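PDB 2OX4: putative mandelate racemase, which is a putative dehydratase of the enolase superfamily that binds magnesium and probably removes water from a carboxylate substrate. Local coordinates for the interface of chains A and B and the interface of chains A and C. Coordinates in Å, arbitrary orientation; residue numbers count along the deposited sequence, not the author numbering. Chains: chain A/B/C, Putative mandelate racemase.

Contact 1: the interface of chains A and B. Residues chain A 41-42, 44-46, 89; chain B 81, 83.
B:Trp83 reaches across the boundary into a notch of chain A formed by the loop that follows strand 35-40 and by the start of helix 89-110. The patch is part of a two-fold symmetric interface between two copies of the protein; the tryptophan plugs into its neighbour and probably helps hold the pair together in the deposited assembly. It gives up 69 Å² to the partner, more than any other residue of the patch. The indole N-H points at the backbone carbonyl of A:Tyr44, NE1 to O 2.8 Å, and the bond is nearly straight (164° at H). The oxygen lies close to the indole plane. This bond, with two methyls on one side, probably limits rotation of the ring.

Both methyls approach from the same side of the indole plane. CG2 of A:Ile42 sits above the NE1 rim of the pyrrole part, 3.7 Å from the centroid of B:Trp83's five-membered ring, as a CH-pi contact. CG2 of A:Thr89 sits above and just outside the rim, 3.6 Å from B:Trp83 CE3 and near its CB. In A:Thr89 this methyl lies anti to the backbone N, with OG1 at chi1 -57°, and the helix start thereby turns carbon rather than hydroxyl towards the ring.

At the far edge the six-membered ring abuts A:Tyr44: B:Trp83 CZ2 lies 3.7 Å from CZ of the phenol. The side chains cross at about a right angle, but the ring planes are inclined by roughly 55°, and the CZ2 rim of the indole meets the phenol face at a slant.

B:Thr81 loses 27 Å² to chain A and meets A:Val46. Its carbonyl oxygen accepts the backbone N-H of A:Val46, N to O 3.0 Å, tying the two loops together. Beside that bond CB of A:Val46 lies 3.8 Å from CB of B:Thr81. The carbonyl of A:Val46 turns back to the tryptophan, its O 3.4 Å from B:Trp83 CD1.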
ATOM      1  N   GLY A  41       6.998 -16.626  33.109  1.00  9.52           N
ATOM      2  CA  GLY A  41       8.268 -15.943  32.805  1.00  9.92           C
ATOM      3  C   GLY A  41       8.344 -14.500  33.288  1.00 14.53           C
ATOM      4  O   GLY A  41       8.862 -13.645  32.563  1.00 20.16           O
ATOM      5  N   ILE A  42       7.797 -14.222  34.477  1.00 11.97           N
ATOM      6  CA  ILE A  42       7.802 -12.873  35.060  0.50 14.80           C
ATOM      7  C   ILE A  42       8.668 -12.843  36.345  1.00 17.78           C
ATOM      8  O   ILE A  42       8.320 -12.205  37.347  1.00 15.70           O
ATOM      9  CB  ILE A  42       6.337 -12.354  35.321  0.50 14.23           C
ATOM     10  CG1 ILE A  42       5.406 -12.751  34.163  0.50 18.35           C
ATOM     11  CG2 ILE A  42       6.308 -10.836  35.511  0.50 22.16           C
ATOM     12  CD1 ILE A  42       4.096 -11.982  34.104  0.50 17.94           C
ATOM     13  N   TYR A  44      11.618 -11.493  36.901  1.00 14.92           N
ATOM     14  CA  TYR A  44      12.331 -10.235  37.105  1.00 11.82           C
ATOM     15  C   TYR A  44      11.408  -9.064  36.735  1.00 12.99           C
ATOM     16  O   TYR A  44      10.299  -9.277  36.249  1.00 14.48           O
ATOM     17  CB  TYR A  44      13.631 -10.214  36.283  1.00 12.74           C
ATOM     18  CG  TYR A  44      13.416 -10.398  34.788  1.00 17.36           C
ATOM     19  CD1 TYR A  44      13.487  -9.310  33.921  1.00 24.05           C
ATOM     20  CD2 TYR A  44      13.133 -11.664  34.242  1.00 15.78           C
ATOM     21  CE1 TYR A  44      13.282  -9.470  32.550  1.00 23.28           C
ATOM     22  CE2 TYR A  44      12.919 -11.828  32.870  1.00 16.53           C
ATOM     23  CZ  TYR A  44      13.001 -10.727  32.035  1.00 22.10           C
ATOM     24  OH  TYR A  44      12.800 -10.876  30.677  1.00 26.53           O
ATOM     25  N   GLY A  45      11.857  -7.839  36.988  1.00 15.83           N
ATOM     26  CA  GLY A  45      10.997  -6.671  36.859  1.00 19.82           C
ATOM     27  C   GLY A  45       9.831  -6.679  37.834  1.00 16.79           C
ATOM     28  O   GLY A  45       9.853  -7.369  38.865  1.00 11.92           O
ATOM     29  N   VAL A  46       8.802  -5.903  37.513  1.00 14.74           N
ATOM     30  CA  VAL A  46       7.731  -5.628  38.468  1.00 13.89           C
ATOM     31  C   VAL A  46       6.435  -6.245  37.920  1.00 18.46           C
ATOM     32  O   VAL A  46       5.975  -5.868  36.846  1.00 12.04           O
ATOM     33  CB  VAL A  46       7.559  -4.096  38.696  1.00 14.87           C
ATOM     34  CG1 VAL A  46       6.442  -3.813  39.726  1.00 13.54           C
ATOM     35  CG2 VAL A  46       8.892  -3.458  39.143  1.00 13.01           C
ATOM     36  N   THR A  89       0.944  -9.517  28.880  1.00  8.42           N
ATOM     37  CA  THR A  89       2.058 -10.136  29.587  1.00 11.68           C
ATOM     38  C   THR A  89       1.563 -11.156  30.616  1.00  8.33           C
ATOM     39  O   THR A  89       1.959 -12.336  30.586  1.00  8.78           O
ATOM     40  CB  THR A  89       2.901  -9.044  30.322  1.00  8.74           C
ATOM     41  OG1 THR A  89       3.361  -8.056  29.391  1.00 10.22           O
ATOM     42  CG2 THR A  89       4.084  -9.661  31.010  1.00 13.40           C
TER
ATOM     43  N   THR B  81       9.041  -0.726  34.888  1.00 10.17           N
ATOM     44  CA  THR B  81       8.576  -2.010  35.413  1.00  9.61           C
ATOM     45  C   THR B  81       9.020  -3.209  34.564  1.00  9.88           C
ATOM     46  O   THR B  81       8.817  -4.362  34.953  1.00 11.45           O
ATOM     47  CB  THR B  81       7.045  -2.017  35.506  1.00 11.40           C
ATOM     48  OG1 THR B  81       6.497  -1.761  34.204  1.00  9.90           O
ATOM     49  CG2 THR B  81       6.568  -0.939  36.480  1.00  9.19           C
ATOM     50  N   TRP B  83       7.751  -4.901  32.319  1.00  8.84           N
ATOM     51  CA  TRP B  83       6.570  -5.478  31.672  1.00  9.63           C
ATOM     52  C   TRP B  83       5.607  -4.443  31.124  1.00  9.10           C
ATOM     53  O   TRP B  83       4.793  -4.768  30.259  1.00 12.21           O
ATOM     54  CB  TRP B  83       5.883  -6.499  32.587  1.00  9.38           C
ATOM     55  CG  TRP B  83       6.915  -7.465  33.056  1.00  9.58           C
ATOM     56  CD1 TRP B  83       7.437  -7.578  34.319  1.00 10.38           C
ATOM     57  CD2 TRP B  83       7.638  -8.384  32.235  1.00  9.75           C
ATOM     58  NE1 TRP B  83       8.431  -8.535  34.333  1.00 13.14           N
ATOM     59  CE2 TRP B  83       8.570  -9.051  33.070  1.00 13.85           C
ATOM     60  CE3 TRP B  83       7.577  -8.730  30.875  1.00 13.41           C
ATOM     61  CZ2 TRP B  83       9.426 -10.039  32.593  1.00 16.32           C
ATOM     62  CZ3 TRP B  83       8.437  -9.722  30.400  1.00 14.61           C
ATOM     63  CH2 TRP B  83       9.339 -10.366  31.260  1.00 16.21           C
TER

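Contact 2: the interface of chains A and C. Residues chain A 248, 250-251; chain C 279, 282, 309-311.
A:Leu251 pushes both of its methyl groups against the chain C backbone just after helix 296-309, hiding 48 Å², more than any other residue of the patch. CD1 lies 3.6 Å from CG of C:Glu311, touching the aliphatic part of that side chain, which crosses the leucine obliquely. The other branch, CD2, faces the backbone carbonyl of C:Phe310 at 3.5 Å from its O.

Beside the leucine, A:Asn248 gives its amide N-H to the last residue of that helix, ND2 to the backbone O of C:Ile309 3.0 Å. The bond is almost straight at the hydrogen (176°), and the oxygen lies in the amide plane. The donor nevertheless comes from above the carbonyl plane rather than along a lone pair. CG of the asparagine is anti to its backbone N (chi1 -180°), which carries the amide out towards the helix end.

A:Arg250 is poorly ordered. As modelled, NH2 approaches the ring edge of C:Phe310 at CE1, the two flat groups steeply inclined, and its bond to the carbonyl of C:Leu279 is weak.

Behind this first layer C:Arg282 probably helps hold the receiving loop in shape from within chain C. Its NE donates to the backbone O of C:Phe310 at 2.8 Å, and NH1 to the O of C:Glu311 at 3.0 Å. C:Leu279 supports the phenylalanine, its CB lying over one ring face. The patch thus docks the start of helix 250-257 against the end of helix 296-309, probably helping to join subunits within the deposited octamer.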
ATOM      1  N   ASN A 248       4.203  -0.586  19.500  1.00 18.86           N
ATOM      2  CA  ASN A 248       3.852  -0.112  18.143  1.00 16.35           C
ATOM      3  C   ASN A 248       4.791  -0.835  17.160  1.00 14.15           C
ATOM      4  O   ASN A 248       5.883  -0.341  16.863  1.00 11.18           O
ATOM      5  CB  ASN A 248       4.000   1.433  18.062  1.00 10.19           C
ATOM      6  CG  ASN A 248       3.642   2.034  16.678  1.00 13.59           C
ATOM      7  OD1 ASN A 248       3.327   1.333  15.715  1.00 15.86           O
ATOM      8  ND2 ASN A 248       3.699   3.359  16.594  1.00 11.55           N
ATOM      9  N   ARG A 250       5.183  -1.411  13.994  1.00 10.18           N
ATOM     10  CA  ARG A 250       5.658  -0.782  12.756  1.00 15.84           C
ATOM     11  C   ARG A 250       6.962  -0.001  12.945  1.00 12.22           C
ATOM     12  O   ARG A 250       7.742   0.148  12.009  1.00 12.24           O
ATOM     13  CB  ARG A 250       4.582   0.131  12.143  1.00 18.47           C
ATOM     14  CG  ARG A 250       4.947   0.692  10.757  1.00 32.96           C
ATOM     15  CD  ARG A 250       3.897   1.665  10.216  1.00 38.95           C
ATOM     16  NE  ARG A 250       3.742   2.845  11.070  1.00 56.67           N
ATOM     17  CZ  ARG A 250       4.329   4.024  10.857  1.00 60.92           C
ATOM     18  NH1 ARG A 250       5.119   4.209   9.804  1.00 28.10           N
ATOM     19  NH2 ARG A 250       4.116   5.028  11.703  1.00 42.39           N
ATOM     20  N   LEU A 251       7.208   0.481  14.165  1.00 10.16           N
ATOM     21  CA  LEU A 251       8.448   1.196  14.452  1.00  7.84           C
ATOM     22  C   LEU A 251       9.705   0.371  14.207  1.00 11.50           C
ATOM     23  O   LEU A 251      10.734   0.928  13.799  1.00 12.46           O
ATOM     24  CB  LEU A 251       8.453   1.763  15.878  1.00 11.93           C
ATOM     25  CG  LEU A 251       7.336   2.771  16.179  1.00 10.05           C
ATOM     26  CD1 LEU A 251       7.417   3.252  17.625  1.00 11.68           C
ATOM     27  CD2 LEU A 251       7.384   3.941  15.203  1.00 10.22           C
TER
ATOM     28  N   LEU C 279       3.474  11.820  11.438  1.00  8.30           N
ATOM     29  CA  LEU C 279       3.522  10.701  12.379  1.00  9.10           C
ATOM     30  C   LEU C 279       3.194   9.355  11.708  1.00  8.46           C
ATOM     31  O   LEU C 279       3.897   8.366  11.919  1.00 11.43           O
ATOM     32  CB  LEU C 279       2.593  10.983  13.567  1.00  9.49           C
ATOM     33  CG  LEU C 279       3.005  12.151  14.487  1.00  8.64           C
ATOM     34  CD1 LEU C 279       2.007  12.316  15.612  1.00 15.23           C
ATOM     35  CD2 LEU C 279       4.425  11.991  15.048  1.00 13.85           C
ATOM     36  N   ARG C 282       6.059   8.407   9.888  1.00  9.64           N
ATOM     37  CA  ARG C 282       7.206   8.444  10.812  1.00  9.52           C
ATOM     38  C   ARG C 282       8.400   9.260  10.268  1.00 10.71           C
ATOM     39  O   ARG C 282       9.556   8.844  10.362  1.00 11.74           O
ATOM     40  CB  ARG C 282       7.597   7.017  11.270  1.00 12.71           C
ATOM     41  CG  ARG C 282       8.649   6.922  12.413  1.00 10.91           C
ATOM     42  CD  ARG C 282       8.330   7.845  13.579  1.00 11.26           C
ATOM     43  NE  ARG C 282       9.392   7.952  14.602  1.00 11.67           N
ATOM     44  CZ  ARG C 282      10.583   8.535  14.422  1.00 10.20           C
ATOM     45  NH1 ARG C 282      11.431   8.636  15.444  1.00  9.86           N
ATOM     46  NH2 ARG C 282      10.937   9.020  13.233  1.00 13.37           N
ATOM     47  N   ILE C 309       3.704   7.790  20.965  1.00  9.36           N
ATOM     48  CA  ILE C 309       3.368   6.452  20.436  0.50  8.80           C
ATOM     49  C   ILE C 309       4.319   6.053  19.316  1.00  6.03           C
ATOM     50  O   ILE C 309       4.545   4.869  19.061  1.00  8.96           O
ATOM     51  CB  ILE C 309       1.921   6.423  19.838  0.50  7.85           C
ATOM     52  CG1 ILE C 309       0.912   6.940  20.860  0.50 18.80           C
ATOM     53  CG2 ILE C 309       1.529   5.020  19.404  0.50 15.74           C
ATOM     54  CD1 ILE C 309       1.208   6.477  22.232  0.50 10.75           C
ATOM     55  N   PHE C 310       4.855   7.061  18.637  1.00  7.24           N
ATOM     56  CA  PHE C 310       5.674   6.849  17.456  1.00  6.64           C
ATOM     57  C   PHE C 310       7.173   7.002  17.762  1.00  6.86           C
ATOM     58  O   PHE C 310       7.991   7.032  16.835  1.00  9.36           O
ATOM     59  CB  PHE C 310       5.240   7.828  16.354  1.00  8.50           C
ATOM     60  CG  PHE C 310       3.838   7.580  15.860  1.00 11.83           C
ATOM     61  CD1 PHE C 310       3.604   6.686  14.826  1.00 12.00           C
ATOM     62  CD2 PHE C 310       2.756   8.236  16.441  1.00 12.34           C
ATOM     63  CE1 PHE C 310       2.296   6.444  14.378  1.00 11.61           C
ATOM     64  CE2 PHE C 310       1.450   8.001  16.001  1.00 12.13           C
ATOM     65  CZ  PHE C 310       1.231   7.102  14.973  1.00 11.43           C
ATOM     66  N   GLU C 311       7.514   7.060  19.055  1.00  7.67           N
ATOM     67  CA  GLU C 311       8.905   7.263  19.521  1.00  8.25           C
ATOM     68  C   GLU C 311       9.511   8.524  18.885  1.00  7.99           C
ATOM     69  O   GLU C 311      10.607   8.518  18.293  1.00  9.52           O
ATOM     70  CB  GLU C 311       9.780   6.001  19.319  1.00  6.37           C
ATOM     71  CG  GLU C 311       9.345   4.845  20.243  1.00  9.90           C
ATOM     72  CD  GLU C 311      10.135   3.546  20.069  1.00 16.92           C
ATOM     73  OE1 GLU C 311      10.848   3.391  19.046  1.00 12.89           O
ATOM     74  OE2 GLU C 311      10.025   2.674  20.979  1.00 18.53           O
TER

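Contact 1 and contact 2 have their C-alpha centres about 23 Å apart and share chain A but none of its residues or helices. Contact 1 draws on the N-terminal family region of both partners, contact 2 on the C-terminal region that also contributes the magnesium-binding glutamates. The A-B interface is two-fold symmetric, and contact 1 therefore recurs with the chains exchanged; the A-C interface is not an exact two-fold. One subunit can thus hold different neighbours through different regions, which would suit the eight-copy deposited assembly, although the structure alone does not show that this assembly forms in solution.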